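Local coordinates for protein UDP-glucose 4-epimerase (Campylobacter jejuni subsp. jejuni serotype O:2, PDB 7K3P) that probably interconverts UDP-glucose and UDP-galactose, and their N-acetylated counterparts, by inverting the sugar at C4 with a bound NAD, at residues E171-A176 against P181-C186; V215-A220 against K335-W340; H255-D260 against L320-P325. The protein carries 2 engineered substitutions. All coordinates share one frame; numbering follows the deposited sequence.

Overall arrangement
Contact 1 and contact 2 sit on opposite sides of the chain's centre, with centres about 37 Å apart. Contact 1 belongs to the NAD-binding Rossmann-type domain, where helix 161-179 packs on strand 184-189 of the parallel sheet. Contact 2 joins helix 212-220 to the C-terminal helix 330-343. The centre of contact 3 is off the line joining the other two, about 19 Å from that of contact 1 and about 27 Å from that of contact 2. It touches contact 1 directly, Cys186 SG packing on Ala258 CB at 3.8 Å. The side chains of Leu173, Ala337 and Trp323 stand back from NAD, at about 11, 11 and 13 Å.

Contact 1 (E171-A176 against P181-C186); sequences EVLRDA and PEFKHC
Leu173 meets both aromatic side chains of 181-186, laying its CB over one face of the His185 imidazole and sending CD2 to the Phe183 ring. The CH-pi contact puts Leu173 CB 4.2 Å from the centroid of the His185 ring, 17° off the normal. With CG anti to the carbonyl carbon (chi1 -74°), the CD2 methyl reaches the ring edge, Leu173 CD2 to Phe183 CE2 at 3.9 Å. Phe133 and Phe135 of strand 132-136 also pack against this leucine.

Next comes Arg174, whose CA lies 3.9 Å from His185 CE1. Its chain bends at chi3, and a water accepts from Arg174 NE at 3.1 Å while lying 2.9 Å from His185 NE2, in the plane of both flat groups. The guanidinium is also salt-bridged to Glu170. Since Ser177 OG bonds to His185 ND1, both ring nitrogens have partners, which should limit rotation of the imidazole.

Asp175 faces the second subunit and forms a salt bridge with Arg164 there. One turn on from Leu173, Ala176 places its CB 3.9 Å from Phe183 CE2, obliquely to the ring. These are the helix and second strand of a beta-alpha-beta crossover in the Rossmann-type sheet.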
# COMPACT_ATOMS: atom_id res chain seq x y z
N GLU A 171 -7.04 1.58 -1.25
CA GLU A 171 -6.58 2.93 -1.56
C GLU A 171 -6.21 3.07 -3.03
O GLU A 171 -6.40 4.15 -3.63
CB GLU A 171 -5.42 3.35 -0.65
CG GLU A 171 -5.83 3.38 0.84
CD GLU A 171 -4.71 3.85 1.76
OE1 GLU A 171 -3.56 3.97 1.29
OE2 GLU A 171 -5.00 4.11 2.96
N VAL A 172 -5.68 2.00 -3.60
CA VAL A 172 -5.40 1.98 -5.04
C VAL A 172 -6.73 2.06 -5.82
O VAL A 172 -6.84 2.81 -6.79
CB VAL A 172 -4.59 0.75 -5.46
CG1 VAL A 172 -4.36 0.72 -7.00
CG2 VAL A 172 -3.23 0.73 -4.74
N LEU A 173 -7.73 1.31 -5.38
CA LEU A 173 -9.04 1.38 -6.03
C LEU A 173 -9.61 2.79 -5.99
O LEU A 173 -10.14 3.28 -7.00
CB LEU A 173 -10.03 0.38 -5.43
CG LEU A 173 -9.84 -1.08 -5.77
CD1 LEU A 173 -10.72 -1.94 -4.87
CD2 LEU A 173 -10.17 -1.33 -7.26
N ARG A 174 -9.50 3.46 -4.85
CA ARG A 174 -9.97 4.84 -4.70
C ARG A 174 -9.27 5.80 -5.66
O ARG A 174 -9.92 6.62 -6.30
CB ARG A 174 -9.83 5.34 -3.25
CG ARG A 174 -11.00 4.97 -2.33
CD ARG A 174 -10.62 4.92 -0.82
NE ARG A 174 -11.41 3.85 -0.24
CZ ARG A 174 -11.07 3.04 0.75
NH1 ARG A 174 -9.91 3.15 1.39
NH2 ARG A 174 -11.95 2.11 1.11
N ASP A 175 -7.94 5.71 -5.74
CA ASP A 175 -7.19 6.57 -6.66
C ASP A 175 -7.50 6.24 -8.13
O ASP A 175 -7.55 7.14 -8.97
CB ASP A 175 -5.67 6.49 -6.42
CG ASP A 175 -5.23 7.34 -5.25
OD1 ASP A 175 -6.02 8.22 -4.86
OD2 ASP A 175 -4.11 7.15 -4.73
N ALA A 176 -7.71 4.96 -8.43
CA ALA A 176 -8.04 4.55 -9.78
C ALA A 176 -9.37 5.19 -10.23
O ALA A 176 -9.47 5.71 -11.34
CB ALA A 176 -8.13 3.04 -9.87
N PRO A 181 -13.14 8.30 -13.76
CA PRO A 181 -14.55 8.39 -13.35
C PRO A 181 -15.39 7.24 -13.88
O PRO A 181 -16.34 6.80 -13.22
CB PRO A 181 -15.00 9.71 -13.99
CG PRO A 181 -13.77 10.55 -13.95
CD PRO A 181 -12.61 9.60 -14.21
N GLU A 182 -15.02 6.73 -15.05
CA GLU A 182 -15.72 5.60 -15.66
C GLU A 182 -15.49 4.30 -14.90
O GLU A 182 -16.30 3.36 -14.98
CB GLU A 182 -15.31 5.45 -17.13
CG GLU A 182 -13.83 5.03 -17.37
CD GLU A 182 -12.83 6.19 -17.31
OE1 GLU A 182 -13.09 7.18 -16.61
OE2 GLU A 182 -11.77 6.10 -17.99
N PHE A 183 -14.38 4.22 -14.16
CA PHE A 183 -14.03 2.99 -13.45
C PHE A 183 -14.72 2.94 -12.08
O PHE A 183 -14.43 3.78 -11.22
CB PHE A 183 -12.50 2.87 -13.29
CG PHE A 183 -12.07 1.68 -12.47
CD1 PHE A 183 -12.02 0.41 -13.03
CD2 PHE A 183 -11.69 1.84 -11.13
CE1 PHE A 183 -11.61 -0.70 -12.27
CE2 PHE A 183 -11.29 0.75 -10.36
CZ PHE A 183 -11.25 -0.52 -10.92
N LYS A 184 -15.60 1.96 -11.89
CA LYS A 184 -16.37 1.83 -10.65
C LYS A 184 -15.92 0.65 -9.79
O LYS A 184 -15.77 -0.48 -10.28
CB LYS A 184 -17.87 1.66 -10.94
CG LYS A 184 -18.61 2.88 -11.49
CD LYS A 184 -20.10 2.52 -11.55
CE LYS A 184 -20.99 3.62 -12.11
NZ LYS A 184 -22.38 3.07 -12.23
N HIS A 185 -15.76 0.90 -8.50
CA HIS A 185 -15.37 -0.15 -7.58
C HIS A 185 -16.37 -0.23 -6.44
O HIS A 185 -16.91 0.79 -6.01
CB HIS A 185 -13.97 0.10 -7.01
CG HIS A 185 -13.89 1.29 -6.09
ND1 HIS A 185 -13.55 2.55 -6.54
CD2 HIS A 185 -14.07 1.40 -4.75
CE1 HIS A 185 -13.54 3.39 -5.52
NE2 HIS A 185 -13.85 2.72 -4.42
N CYS A 186 -16.63 -1.44 -5.96
CA CYS A 186 -17.38 -1.59 -4.74
C CYS A 186 -16.58 -2.49 -3.80
O CYS A 186 -16.29 -3.63 -4.12
CB CYS A 186 -18.74 -2.22 -5.02
SG CYS A 186 -19.84 -2.16 -3.58
O HOH W 1 -14.16 3.33 -1.56

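Contact 2 (V215-A220 against K335-W340); sequences VAAECA and KSAFDW
The Phe338 ring meets helix 212-220 near its C-terminal end, with Ala217 O at the ring edge, close to its plane, and Ala220 O approaching obliquely. The closest approach is Phe338 CE1 to Ala220 O at 3.6 Å. Ala220 CB touches the same corner, 3.9 Å from Phe338 CE1. What takes the ring there is a chi1 of -177°, which sets CG anti to the backbone N and carries the phenyl toward the neighbouring helix although its CB leaves the backbone at a slant to it. Ser291 of helix 280-291 packs against both Phe338 and Ala220, bringing a third helix to the contact.

One turn earlier, Ala217 sets its methyl beside the backbone of the C-terminal helix. Ala217 CB is 4.0 Å from Ala337 O and 4.2 Å from Ala337 CB. Small side chains at these positions let the helix axes come within 8.9 Å, crossing at -55°.

Within the C-terminal helix, Asp339 OD1 accepts from Lys335 NZ through its syn lone pair, a salt bridge across one turn. Between the segments the contact rests on apolar packing of Ala217 on Ala337 and Ala220 on Phe338, with no hydrogen bond. Two helices thus cross in what is probably the smaller C-terminal region, which in relatives of this epimerase family helps to bind the sugar nucleotide.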
# COMPACT_ATOMS: atom_id res chain seq x y z
N VAL A 215 -13.23 -21.95 16.33
CA VAL A 215 -12.80 -22.67 17.53
C VAL A 215 -13.87 -23.66 18.01
O VAL A 215 -13.58 -24.82 18.33
CB VAL A 215 -12.46 -21.68 18.67
CG1 VAL A 215 -12.31 -22.41 19.99
CG2 VAL A 215 -11.21 -20.90 18.33
N ALA A 216 -15.12 -23.20 18.05
CA ALA A 216 -16.23 -24.06 18.44
C ALA A 216 -16.33 -25.27 17.51
O ALA A 216 -16.51 -26.40 17.97
CB ALA A 216 -17.53 -23.27 18.44
N ALA A 217 -16.22 -25.03 16.21
CA ALA A 217 -16.23 -26.10 15.21
C ALA A 217 -15.05 -27.07 15.39
O ALA A 217 -15.21 -28.30 15.28
CB ALA A 217 -16.22 -25.50 13.79
N GLU A 218 -13.87 -26.51 15.67
CA GLU A 218 -12.67 -27.34 15.89
C GLU A 218 -12.84 -28.26 17.11
O GLU A 218 -12.42 -29.42 17.08
CB GLU A 218 -11.41 -26.47 16.03
CG GLU A 218 -10.90 -25.85 14.71
CD GLU A 218 -9.71 -24.91 14.92
OE1 GLU A 218 -9.47 -24.50 16.08
OE2 GLU A 218 -9.02 -24.57 13.94
N CYS A 219 -13.44 -27.74 18.18
CA CYS A 219 -13.71 -28.54 19.38
C CYS A 219 -14.73 -29.64 19.09
O CYS A 219 -14.55 -30.79 19.49
CB CYS A 219 -14.23 -27.66 20.52
SG CYS A 219 -13.01 -26.56 21.27
N ALA A 220 -15.80 -29.26 18.41
CA ALA A 220 -16.88 -30.19 18.08
C ALA A 220 -16.38 -31.30 17.16
O ALA A 220 -16.92 -32.40 17.17
CB ALA A 220 -18.04 -29.45 17.44
N LYS A 335 -23.91 -25.37 11.97
CA LYS A 335 -23.97 -26.60 11.16
C LYS A 335 -23.05 -26.50 9.95
O LYS A 335 -22.27 -27.41 9.66
CB LYS A 335 -25.40 -26.88 10.71
CG LYS A 335 -25.55 -28.11 9.80
CD LYS A 335 -24.93 -29.35 10.44
CE LYS A 335 -25.33 -30.64 9.70
NZ LYS A 335 -24.52 -31.81 10.17
N SER A 336 -23.15 -25.38 9.23
CA SER A 336 -22.27 -25.12 8.10
C SER A 336 -20.79 -25.17 8.50
O SER A 336 -19.98 -25.86 7.87
CB SER A 336 -22.62 -23.78 7.46
OG SER A 336 -21.65 -23.40 6.49
N ALA A 337 -20.44 -24.45 9.57
CA ALA A 337 -19.07 -24.43 10.06
C ALA A 337 -18.60 -25.83 10.41
O ALA A 337 -17.48 -26.23 10.09
CB ALA A 337 -18.95 -23.51 11.27
N PHE A 338 -19.49 -26.58 11.07
CA PHE A 338 -19.17 -27.93 11.51
C PHE A 338 -18.91 -28.84 10.32
O PHE A 338 -17.91 -29.58 10.30
CB PHE A 338 -20.32 -28.51 12.35
CG PHE A 338 -20.03 -29.88 12.89
CD1 PHE A 338 -18.87 -30.12 13.61
CD2 PHE A 338 -20.93 -30.92 12.70
CE1 PHE A 338 -18.60 -31.38 14.12
CE2 PHE A 338 -20.67 -32.18 13.20
CZ PHE A 338 -19.50 -32.42 13.92
N ASP A 339 -19.81 -28.79 9.33
CA ASP A 339 -19.68 -29.61 8.13
C ASP A 339 -18.41 -29.26 7.38
O ASP A 339 -17.65 -30.14 6.98
CB ASP A 339 -20.90 -29.43 7.22
CG ASP A 339 -22.18 -29.99 7.83
OD1 ASP A 339 -22.08 -30.89 8.69
OD2 ASP A 339 -23.28 -29.53 7.44
N TRP A 340 -18.17 -27.96 7.18
CA TRP A 340 -16.96 -27.55 6.48
C TRP A 340 -15.69 -27.85 7.27
O TRP A 340 -14.65 -28.18 6.69
CB TRP A 340 -17.05 -26.09 6.04
CG TRP A 340 -17.88 -25.95 4.81
CD1 TRP A 340 -19.16 -25.47 4.72
CD2 TRP A 340 -17.50 -26.35 3.48
NE1 TRP A 340 -19.59 -25.53 3.41
CE2 TRP A 340 -18.59 -26.07 2.63
CE3 TRP A 340 -16.34 -26.91 2.93
CZ2 TRP A 340 -18.57 -26.33 1.25
CZ3 TRP A 340 -16.31 -27.18 1.56
CH2 TRP A 340 -17.42 -26.88 0.74

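Contact 3 (H255-D260 against L320-P325); sequences HLAALD and LTSWQP
Ala257 is the centre of this contact: its methyl points into the bend of 321-323 and touches all three residues. The tightest meeting is Ala257 CB to Trp323 CB at 3.6 Å. Trp323 has its CG anti to the backbone N (chi1 -178°), which carries the indole past the alanine, so the methyl approaches the ring obliquely. Pro325 CD lies over one face of that ring, 3.7 Å above its plane, and NE1 donates to Ser253 OG on the same helix as Ala257.

Ser322 reaches the alanine from the more exposed side, its OG 4.3 Å from Ala257 CB. Thr321, the first residue to leave helix 315-320, brings OG1 to 4.1 Å from Ala257 CB. Thr321 OG1 also accepts from Trp323 N at 3.0 Å and 165°, closing an ST turn, and is hydrogen-bonded to Ile317 O as well. These bonds hold the bend in shape around the methyl.

No hydrogen bond links the two six-residue segments, so the match across them is one of shape, an apolar methyl against a turn whose Thr321 hydroxyl and Trp323 N-H are bonded to each other. The small methyl allows the close approach to Trp323, while the indole N-H, a polar tie to helix 248-261 through Ser253, would fix how the ring is turned.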
# COMPACT_ATOMS: atom_id res chain seq x y z
N HIS A 255 -22.05 -10.19 -2.66
CA HIS A 255 -21.16 -9.82 -3.76
C HIS A 255 -21.99 -9.63 -5.05
O HIS A 255 -21.74 -8.70 -5.82
CB HIS A 255 -20.06 -10.87 -3.91
CG HIS A 255 -18.94 -10.71 -2.92
ND1 HIS A 255 -19.07 -11.07 -1.59
CD2 HIS A 255 -17.69 -10.22 -3.06
CE1 HIS A 255 -17.94 -10.82 -0.96
NE2 HIS A 255 -17.08 -10.30 -1.83
N LEU A 256 -22.99 -10.49 -5.24
CA LEU A 256 -23.93 -10.31 -6.34
C LEU A 256 -24.66 -8.98 -6.16
O LEU A 256 -24.75 -8.18 -7.10
CB LEU A 256 -24.93 -11.48 -6.41
CG LEU A 256 -24.46 -12.72 -7.18
CD1 LEU A 256 -23.40 -13.51 -6.40
CD2 LEU A 256 -25.66 -13.62 -7.53
N ALA A 257 -25.14 -8.73 -4.95
CA ALA A 257 -25.84 -7.47 -4.69
C ALA A 257 -24.96 -6.26 -4.97
O ALA A 257 -25.45 -5.24 -5.45
CB ALA A 257 -26.42 -7.43 -3.27
N ALA A 258 -23.66 -6.37 -4.67
CA ALA A 258 -22.70 -5.27 -4.89
C ALA A 258 -22.54 -4.97 -6.38
O ALA A 258 -22.39 -3.82 -6.79
CB ALA A 258 -21.32 -5.62 -4.28
N LEU A 259 -22.52 -6.03 -7.18
CA LEU A 259 -22.41 -5.86 -8.63
C LEU A 259 -23.68 -5.19 -9.15
O LEU A 259 -23.60 -4.21 -9.91
CB LEU A 259 -22.19 -7.21 -9.32
CG LEU A 259 -22.09 -7.11 -10.84
CD1 LEU A 259 -21.09 -6.04 -11.21
CD2 LEU A 259 -21.71 -8.46 -11.44
N ASP A 260 -24.83 -5.70 -8.72
CA ASP A 260 -26.12 -5.10 -9.09
C ASP A 260 -26.12 -3.62 -8.76
O ASP A 260 -26.52 -2.79 -9.57
CB ASP A 260 -27.28 -5.81 -8.38
CG ASP A 260 -27.57 -7.18 -8.96
OD1 ASP A 260 -27.20 -7.42 -10.13
OD2 ASP A 260 -28.18 -8.02 -8.24
N LEU A 320 -28.81 0.81 0.69
CA LEU A 320 -28.43 1.14 -0.69
C LEU A 320 -28.51 -0.01 -1.71
O LEU A 320 -28.41 0.21 -2.92
CB LEU A 320 -27.04 1.78 -0.71
CG LEU A 320 -26.95 3.29 -0.56
CD1 LEU A 320 -28.01 3.79 0.39
CD2 LEU A 320 -25.55 3.73 -0.08
N THR A 321 -28.71 -1.23 -1.23
CA THR A 321 -28.73 -2.38 -2.13
C THR A 321 -29.91 -3.31 -1.85
O THR A 321 -30.67 -3.13 -0.90
CB THR A 321 -27.42 -3.19 -2.03
OG1 THR A 321 -27.54 -4.17 -0.97
CG2 THR A 321 -26.24 -2.27 -1.76
N SER A 322 -30.02 -4.34 -2.68
CA SER A 322 -31.10 -5.30 -2.57
C SER A 322 -30.66 -6.51 -1.75
O SER A 322 -31.36 -7.52 -1.73
CB SER A 322 -31.49 -5.78 -3.96
OG SER A 322 -30.40 -6.51 -4.54
N TRP A 323 -29.50 -6.43 -1.10
CA TRP A 323 -29.00 -7.59 -0.36
C TRP A 323 -29.91 -7.96 0.81
O TRP A 323 -30.21 -7.13 1.66
CB TRP A 323 -27.57 -7.36 0.15
CG TRP A 323 -27.04 -8.56 0.86
CD1 TRP A 323 -26.83 -9.80 0.33
CD2 TRP A 323 -26.64 -8.64 2.23
NE1 TRP A 323 -26.36 -10.66 1.29
CE2 TRP A 323 -26.22 -9.96 2.48
CE3 TRP A 323 -26.62 -7.73 3.30
CZ2 TRP A 323 -25.76 -10.40 3.72
CZ3 TRP A 323 -26.18 -8.15 4.54
CH2 TRP A 323 -25.74 -9.47 4.74
N GLN A 324 -30.33 -9.22 0.84
CA GLN A 324 -31.15 -9.75 1.92
C GLN A 324 -30.64 -11.12 2.32
O GLN A 324 -30.80 -12.10 1.59
CB GLN A 324 -32.63 -9.84 1.50
CG GLN A 324 -33.56 -10.32 2.63
CD GLN A 324 -35.01 -10.35 2.20
OE1 GLN A 324 -35.51 -9.38 1.63
NE2 GLN A 324 -35.69 -11.47 2.46
N PRO A 325 -30.00 -11.20 3.50
CA PRO A 325 -29.44 -12.48 3.92
C PRO A 325 -30.57 -13.43 4.23
O PRO A 325 -31.67 -13.00 4.58
CB PRO A 325 -28.69 -12.12 5.22
CG PRO A 325 -29.27 -10.82 5.68
CD PRO A 325 -29.66 -10.10 4.42